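Long-range contacts in protein synthesis inhibitor I (Hordeum vulgare, PDB 4FBH), which belongs to the plant ribosome-inactivating proteins and acts as an inhibitor of protein synthesis, here with adenosine monophosphate bound in its pocket: residues 15-20 with 65-70; 36-41 with 49-54. All blocks are in the same frame, centred on the assembly; numbering follows the deposited sequence.

Interaction 1 (15-20 with 65-70)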
ATOM      1  N   THR A  15       9.249   0.207  11.298  1.00 24.85           N
ATOM      2  CA  THR A  15       9.073   1.547  10.756  1.00 26.36           C
ATOM      3  C   THR A  15       9.972   1.718   9.540  1.00 27.00           C
ATOM      4  O   THR A  15      11.162   1.457   9.619  1.00 28.14           O
ATOM      5  CB  THR A  15       9.388   2.624  11.812  1.00 27.59           C
ATOM      6  OG1 THR A  15       8.447   2.532  12.887  1.00 28.12           O
ATOM      7  CG2 THR A  15       9.305   4.017  11.214  1.00 28.21           C
ATOM      8  N   ALA A  16       9.400   2.118   8.407  1.00 25.66           N
ATOM      9  CA  ALA A  16      10.195   2.403   7.216  1.00 20.58           C
ATOM     10  C   ALA A  16      10.203   3.895   6.943  1.00 24.58           C
ATOM     11  O   ALA A  16       9.158   4.532   6.908  1.00 28.08           O
ATOM     12  CB  ALA A  16       9.660   1.655   6.018  1.00 19.29           C
ATOM     13  N   THR A  17      11.389   4.449   6.722  1.00 25.91           N
ATOM     14  CA  THR A  17      11.558   5.884   6.590  1.00 22.27           C
ATOM     15  C   THR A  17      12.044   6.244   5.194  1.00 25.57           C
ATOM     16  O   THR A  17      12.861   5.532   4.623  1.00 26.74           O
ATOM     17  CB  THR A  17      12.540   6.400   7.657  1.00 28.53           C
ATOM     18  OG1 THR A  17      11.994   6.138   8.956  1.00 31.20           O
ATOM     19  CG2 THR A  17      12.779   7.893   7.516  1.00 29.62           C
ATOM     20  N   PHE A  18      11.512   7.331   4.630  1.00 21.18           N
ATOM     21  CA  PHE A  18      11.982   7.826   3.350  1.00 20.98           C
ATOM     22  C   PHE A  18      12.087   9.348   3.353  1.00 26.66           C
ATOM     23  O   PHE A  18      11.192  10.047   3.807  1.00 26.94           O
ATOM     24  CB  PHE A  18      11.086   7.357   2.216  1.00 20.70           C
ATOM     25  CG  PHE A  18      11.566   7.764   0.847  1.00 24.94           C
ATOM     26  CD1 PHE A  18      12.813   7.357   0.379  1.00 26.58           C
ATOM     27  CD2 PHE A  18      10.771   8.543   0.020  1.00 24.75           C
ATOM     28  CE1 PHE A  18      13.254   7.727  -0.888  1.00 21.90           C
ATOM     29  CE2 PHE A  18      11.208   8.914  -1.247  1.00 24.20           C
ATOM     30  CZ  PHE A  18      12.451   8.507  -1.697  1.00 22.20           C
ATOM     31  N   ASN A  19      13.204   9.862   2.857  1.00 29.77           N
ATOM     32  CA  ASN A  19      13.336  11.291   2.657  1.00 25.72           C
ATOM     33  C   ASN A  19      12.935  11.633   1.232  1.00 25.90           C
ATOM     34  O   ASN A  19      13.443  11.046   0.275  1.00 22.58           O
ATOM     35  CB  ASN A  19      14.768  11.754   2.934  1.00 33.75           C
ATOM     36  CG  ASN A  19      14.889  13.265   2.941  1.00 37.42           C
ATOM     37  OD1 ASN A  19      14.695  13.918   1.919  1.00 36.68           O
ATOM     38  ND2 ASN A  19      15.190  13.830   4.102  1.00 46.66           N
ATOM     39  N   VAL A  20      12.019  12.586   1.108  1.00 26.76           N
ATOM     40  CA  VAL A  20      11.451  13.008  -0.171  1.00 27.49           C
ATOM     41  C   VAL A  20      12.511  13.461  -1.190  1.00 32.53           C
ATOM     42  O   VAL A  20      12.324  13.332  -2.402  1.00 31.76           O
ATOM     43  CB  VAL A  20      10.398  14.126   0.084  1.00 30.81           C
ATOM     44  CG1 VAL A  20      10.134  14.953  -1.153  1.00 32.79           C
ATOM     45  CG2 VAL A  20       9.111  13.518   0.620  1.00 30.73           C
ATOM     46  N   HIS A  65       4.577   1.450  10.337  1.00 24.63           N
ATOM     47  CA  HIS A  65       4.609   2.872  10.047  1.00 20.37           C
ATOM     48  C   HIS A  65       5.572   3.164   8.902  1.00 22.90           C
ATOM     49  O   HIS A  65       6.644   2.552   8.783  1.00 22.72           O
ATOM     50  CB  HIS A  65       5.017   3.684  11.282  1.00 20.27           C
ATOM     51  CG  HIS A  65       4.017   3.649  12.392  1.00 22.65           C
ATOM     52  ND1 HIS A  65       4.144   4.416  13.528  1.00 26.90           N
ATOM     53  CD2 HIS A  65       2.875   2.935  12.545  1.00 27.31           C
ATOM     54  CE1 HIS A  65       3.121   4.181  14.332  1.00 24.70           C
ATOM     55  NE2 HIS A  65       2.337   3.287  13.759  1.00 25.23           N
ATOM     56  N   VAL A  66       5.172   4.100   8.058  1.00 23.35           N
ATOM     57  CA  VAL A  66       6.059   4.685   7.074  1.00 19.47           C
ATOM     58  C   VAL A  66       6.184   6.133   7.504  1.00 26.78           C
ATOM     59  O   VAL A  66       5.171   6.793   7.787  1.00 23.61           O
ATOM     60  CB  VAL A  66       5.465   4.613   5.652  1.00 17.65           C
ATOM     61  CG1 VAL A  66       6.213   5.521   4.703  1.00 20.79           C
ATOM     62  CG2 VAL A  66       5.486   3.193   5.135  1.00 17.84           C
ATOM     63  N   VAL A  67       7.422   6.613   7.599  1.00 21.05           N
ATOM     64  CA  VAL A  67       7.680   8.007   7.919  1.00 23.67           C
ATOM     65  C   VAL A  67       8.276   8.690   6.690  1.00 25.45           C
ATOM     66  O   VAL A  67       9.296   8.245   6.149  1.00 20.56           O
ATOM     67  CB  VAL A  67       8.654   8.153   9.116  1.00 26.76           C
ATOM     68  CG1 VAL A  67       8.923   9.623   9.413  1.00 23.32           C
ATOM     69  CG2 VAL A  67       8.115   7.437  10.339  1.00 21.96           C
ATOM     70  N   LEU A  68       7.618   9.752   6.244  1.00 20.58           N
ATOM     71  CA  LEU A  68       8.071  10.536   5.104  1.00 24.18           C
ATOM     72  C   LEU A  68       8.517  11.890   5.625  1.00 30.08           C
ATOM     73  O   LEU A  68       7.773  12.570   6.325  1.00 30.21           O
ATOM     74  CB  LEU A  68       6.949  10.717   4.070  1.00 24.59           C
ATOM     75  CG  LEU A  68       6.536   9.439   3.333  1.00 27.14           C
ATOM     76  CD1 LEU A  68       5.215   9.590   2.589  1.00 26.84           C
ATOM     77  CD2 LEU A  68       7.643   9.030   2.373  1.00 29.76           C
ATOM     78  N   LYS A  69       9.748  12.260   5.299  1.00 31.99           N
ATOM     79  CA  LYS A  69      10.335  13.502   5.772  1.00 35.57           C
ATOM     80  C   LYS A  69      10.506  14.402   4.577  1.00 33.81           C
ATOM     81  O   LYS A  69      11.132  14.010   3.599  1.00 31.83           O
ATOM     82  CB  LYS A  69      11.697  13.244   6.425  1.00 38.72           C
ATOM     83  CG  LYS A  69      11.643  12.473   7.744  1.00 36.31           C
ATOM     84  CD  LYS A  69      13.003  12.479   8.432  1.00 49.40           C
ATOM     85  CE  LYS A  69      12.919  11.944   9.861  1.00 59.92           C
ATOM     86  NZ  LYS A  69      14.223  12.031  10.605  1.00 59.15           N
ATOM     87  N   ALA A  70       9.935  15.602   4.645  1.00 39.25           N
ATOM     88  CA  ALA A  70      10.028  16.554   3.544  1.00 43.49           C
ATOM     89  C   ALA A  70      11.410  17.189   3.508  1.00 49.24           C
ATOM     90  O   ALA A  70      11.793  17.815   2.517  1.00 53.19           O
ATOM     91  CB  ALA A  70       8.956  17.624   3.671  1.00 49.93           C
TER
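Strand 15-19 forms the outer edge of the six-stranded mixed sheet of this ribosome-inactivating protein and runs parallel to strand 63-69, Thr15 pairing with His65 through to Asn19 with Lys69. Ala16 and Phe18 each give and take a backbone bond: Ala16 N to His65 O and Val67 N to Ala16 O are both 2.8 Å, and Phe18 N meets Val67 O almost head-on. Lys69 N bonds Phe18 O, and beyond the strand Val20 N reaches Lys69 O at 3.0 Å. On the face of Val67, both threonines turn the methyl anti to the backbone N (chi1 -64° for Thr15), which brings Thr15 CG2 to 3.7 Å from Val67 CG2, while Thr17 lies alongside Val67. On the other face, Leu68 CD2 sits 3.8 Å from Phe18 CB and meets the Phe18 ring at its edge, in plane. The ring leads away to Tyr27 and Phe30 of helix 24-38, where Phe30 also packs on Ala16 and Val66. Phe18 also touches Leu138, and Leu68 Val142, of helix 135-146. Backbone bonds thus hold an edge strand whose apolar face meets two helices, while Thr15, Thr17 and Asn19 give it a more polar, more exposed one.

Interaction 2 (36-41 with 49-54); sequences NKLRNP and PVLPPV
Asn40 and Val50 make the one direct hydrogen bond between the turn that leaves helix 24-38 and the chain running on from strand 48-49. Asn40 N reaches Val50 O at 2.9 Å, with an N-H...O angle of 166° and the donor somewhat tilted from the carbonyl plane. Asn40 CB rests on the same oxygen at 3.3 Å. Its CG stands anti to the backbone N (chi1 -171°), carrying the amide over toward Pro52, where a water accepts from Asn40 ND2 at 3.0 Å and donates to Leu51 O. The last helical residue, Leu38, meets Leu51 and Pro52: Leu51 CD2 lies 3.7 Å from Leu38 CB and equally near Leu38 O, and Pro52 CD comes within 3.4 Å of that carbonyl oxygen. Arg39, between Leu38 and Asn40, crosses Pro49 at about a right angle, CB to CB 3.6 Å. The arginine chain bends at chi3, folding the guanidinium back so that Asn36 OD1 lies over the centre of one face, 3.5 Å above the plane.

The second shell fixes the buried asparagine amide: OD1 takes a bond from Ala42 N and ND2 gives one to Ala271 O of helix 268-277, while Phe275 packs against the side chain. Leu257 binds the backbones of Pro49 and Leu51 from another part of the chain. Arg39 is the first residue to leave helical geometry, so the contact belongs to a helix exit followed by the two-stranded hairpin 44-45/48-49, whose proline-rich continuation passes back across the helix end.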
ATOM      1  N   ASN A  36      10.113  -7.035   1.871  1.00 16.03           N
ATOM      2  CA  ASN A  36      10.838  -8.093   2.590  1.00 23.81           C
ATOM      3  C   ASN A  36      10.384  -8.260   4.026  1.00 20.87           C
ATOM      4  O   ASN A  36      10.376  -9.359   4.554  1.00 22.14           O
ATOM      5  CB  ASN A  36      12.360  -7.890   2.567  1.00 21.10           C
ATOM      6  CG  ASN A  36      13.087  -8.960   3.366  1.00 30.55           C
ATOM      7  OD1 ASN A  36      13.084 -10.134   2.989  1.00 35.49           O
ATOM      8  ND2 ASN A  36      13.688  -8.568   4.487  1.00 25.20           N
ATOM      9  N   LYS A  37       9.990  -7.163   4.653  1.00 21.04           N
ATOM     10  CA  LYS A  37       9.573  -7.227   6.041  1.00 20.69           C
ATOM     11  C   LYS A  37       8.113  -7.657   6.227  1.00 18.98           C
ATOM     12  O   LYS A  37       7.737  -8.087   7.309  1.00 20.13           O
ATOM     13  CB  LYS A  37       9.857  -5.903   6.761  1.00 23.33           C
ATOM     14  CG  LYS A  37      11.298  -5.745   7.215  1.00 22.77           C
ATOM     15  CD  LYS A  37      11.454  -4.500   8.059  1.00 28.69           C
ATOM     16  CE  LYS A  37      12.899  -4.230   8.402  1.00 35.28           C
ATOM     17  NZ  LYS A  37      13.056  -2.862   8.967  1.00 46.71           N
ATOM     18  N   LEU A  38       7.308  -7.543   5.176  1.00 21.17           N
ATOM     19  CA  LEU A  38       5.894  -7.911   5.237  1.00 22.29           C
ATOM     20  C   LEU A  38       5.675  -9.370   4.837  1.00 19.08           C
ATOM     21  O   LEU A  38       4.658  -9.963   5.178  1.00 21.76           O
ATOM     22  CB  LEU A  38       5.062  -7.010   4.313  1.00 19.28           C
ATOM     23  CG  LEU A  38       4.786  -5.560   4.714  1.00 20.09           C
ATOM     24  CD1 LEU A  38       4.057  -4.816   3.599  1.00 17.00           C
ATOM     25  CD2 LEU A  38       3.993  -5.506   5.991  1.00 19.75           C
ATOM     26  N   ARG A  39       6.633  -9.931   4.108  1.00 20.33           N
ATOM     27  CA  ARG A  39       6.493 -11.262   3.525  1.00 21.30           C
ATOM     28  C   ARG A  39       6.216 -12.335   4.568  1.00 22.44           C
ATOM     29  O   ARG A  39       6.646 -12.233   5.709  1.00 22.74           O
ATOM     30  CB  ARG A  39       7.746 -11.651   2.737  1.00 20.98           C
ATOM     31  CG  ARG A  39       8.935 -12.027   3.645  1.00 29.99           C
ATOM     32  CD  ARG A  39       9.993 -12.899   2.955  1.00 33.60           C
ATOM     33  NE  ARG A  39      10.368 -12.432   1.619  1.00 30.41           N
ATOM     34  CZ  ARG A  39      11.540 -12.690   1.034  1.00 52.68           C
ATOM     35  NH1 ARG A  39      12.475 -13.406   1.668  1.00 50.14           N
ATOM     36  NH2 ARG A  39      11.788 -12.227  -0.188  1.00 47.98           N
ATOM     37  N   ASN A  40       5.457 -13.352   4.169  1.00 22.98           N
ATOM     38  CA  ASN A  40       5.416 -14.603   4.904  1.00 27.76           C
ATOM     39  C   ASN A  40       6.655 -15.373   4.466  1.00 23.68           C
ATOM     40  O   ASN A  40       6.728 -15.805   3.318  1.00 21.48           O
ATOM     41  CB  ASN A  40       4.148 -15.398   4.563  1.00 26.66           C
ATOM     42  CG  ASN A  40       3.957 -16.611   5.457  1.00 29.13           C
ATOM     43  OD1 ASN A  40       4.925 -17.155   5.988  1.00 30.64           O
ATOM     44  ND2 ASN A  40       2.698 -17.037   5.637  1.00 27.94           N
ATOM     45  N   PRO A  41       7.633 -15.541   5.380  1.00 25.19           N
ATOM     46  CA  PRO A  41       8.934 -16.129   5.020  1.00 24.32           C
ATOM     47  C   PRO A  41       8.772 -17.530   4.439  1.00 27.61           C
ATOM     48  O   PRO A  41       9.612 -17.966   3.667  1.00 32.04           O
ATOM     49  CB  PRO A  41       9.688 -16.197   6.357  1.00 23.16           C
ATOM     50  CG  PRO A  41       8.956 -15.301   7.289  1.00 28.64           C
ATOM     51  CD  PRO A  41       7.516 -15.286   6.828  1.00 25.00           C
ATOM     52  N   PRO A  49       7.235 -12.568  -2.932  1.00 29.40           N
ATOM     53  CA  PRO A  49       6.716 -12.737  -1.567  1.00 24.24           C
ATOM     54  C   PRO A  49       5.179 -12.719  -1.525  1.00 27.21           C
ATOM     55  O   PRO A  49       4.544 -12.116  -2.385  1.00 24.91           O
ATOM     56  CB  PRO A  49       7.280 -11.523  -0.827  1.00 20.95           C
ATOM     57  CG  PRO A  49       7.525 -10.502  -1.899  1.00 22.34           C
ATOM     58  CD  PRO A  49       7.948 -11.287  -3.104  1.00 23.84           C
ATOM     59  N   VAL A  50       4.594 -13.379  -0.533  1.00 19.97           N
ATOM     60  CA  VAL A  50       3.153 -13.392  -0.380  1.00 22.81           C
ATOM     61  C   VAL A  50       2.873 -12.969   1.045  1.00 23.88           C
ATOM     62  O   VAL A  50       3.568 -13.399   1.955  1.00 21.62           O
ATOM     63  CB  VAL A  50       2.558 -14.807  -0.621  1.00 22.42           C
ATOM     64  CG1 VAL A  50       1.048 -14.799  -0.448  1.00 17.61           C
ATOM     65  CG2 VAL A  50       2.931 -15.301  -1.996  1.00 24.62           C
ATOM     66  N   LEU A  51       1.873 -12.113   1.245  1.00 18.49           N
ATOM     67  CA  LEU A  51       1.524 -11.711   2.594  1.00 19.26           C
ATOM     68  C   LEU A  51       0.921 -12.884   3.377  1.00 23.92           C
ATOM     69  O   LEU A  51       0.358 -13.821   2.793  1.00 22.74           O
ATOM     70  CB  LEU A  51       0.557 -10.522   2.578  1.00 17.50           C
ATOM     71  CG  LEU A  51       1.083  -9.136   2.197  1.00 22.90           C
ATOM     72  CD1 LEU A  51      -0.059  -8.250   1.681  1.00 15.11           C
ATOM     73  CD2 LEU A  51       1.784  -8.483   3.381  1.00 15.76           C
ATOM     74  N   PRO A  52       1.031 -12.831   4.710  1.00 25.81           N
ATOM     75  CA  PRO A  52       0.258 -13.765   5.531  1.00 23.88           C
ATOM     76  C   PRO A  52      -1.225 -13.411   5.461  1.00 26.78           C
ATOM     77  O   PRO A  52      -1.567 -12.276   5.113  1.00 23.56           O
ATOM     78  CB  PRO A  52       0.795 -13.510   6.940  1.00 20.53           C
ATOM     79  CG  PRO A  52       1.297 -12.112   6.906  1.00 22.77           C
ATOM     80  CD  PRO A  52       1.844 -11.912   5.526  1.00 22.11           C
ATOM     81  N   PRO A  53      -2.108 -14.371   5.784  1.00 26.21           N
ATOM     82  CA  PRO A  53      -3.539 -14.058   5.766  1.00 20.61           C
ATOM     83  C   PRO A  53      -3.894 -13.015   6.811  1.00 25.15           C
ATOM     84  O   PRO A  53      -3.192 -12.877   7.813  1.00 29.20           O
ATOM     85  CB  PRO A  53      -4.194 -15.405   6.122  1.00 22.51           C
ATOM     86  CG  PRO A  53      -3.199 -16.430   5.692  1.00 29.49           C
ATOM     87  CD  PRO A  53      -1.857 -15.804   6.017  1.00 27.22           C
ATOM     88  N   VAL A  54      -4.961 -12.267   6.562  1.00 22.81           N
ATOM     89  CA  VAL A  54      -5.624 -11.507   7.607  1.00 25.54           C
ATOM     90  C   VAL A  54      -6.078 -12.486   8.708  1.00 30.75           C
ATOM     91  O   VAL A  54      -6.694 -13.505   8.414  1.00 28.75           O
ATOM     92  CB  VAL A  54      -6.866 -10.794   7.040  1.00 26.35           C
ATOM     93  CG1 VAL A  54      -7.567  -9.992   8.121  1.00 26.18           C
ATOM     94  CG2 VAL A  54      -6.491  -9.923   5.851  1.00 23.17           C
TER
HETATM   95  O   HOH W   1       0.883 -16.589   3.320  1.00 19.91           O

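In the fold
Interaction 1 joins two neighbouring strands of the mixed sheet, and interaction 2 closes a shorter excursion made by the chain between them. The order is strand 15-19, helix 24-38, hairpin 44-45/48-49, the loop with residues 49-54, then strand 63-69. Helix 24-38 is shared by the two contacts: its residues Tyr27, Phe30 and Ile34 serve the strand pair, and its C-terminal end enters interaction 2. The centres lie 21 Å apart, and the nearest atoms, about 5 Å apart, do not touch. Neither contact supplies a residue of the AMP pocket; the ligand is about 12 Å from the Val66 side chain and about 9 Å from that of Leu51. Both contacts close chain segments that flank helix 24-38.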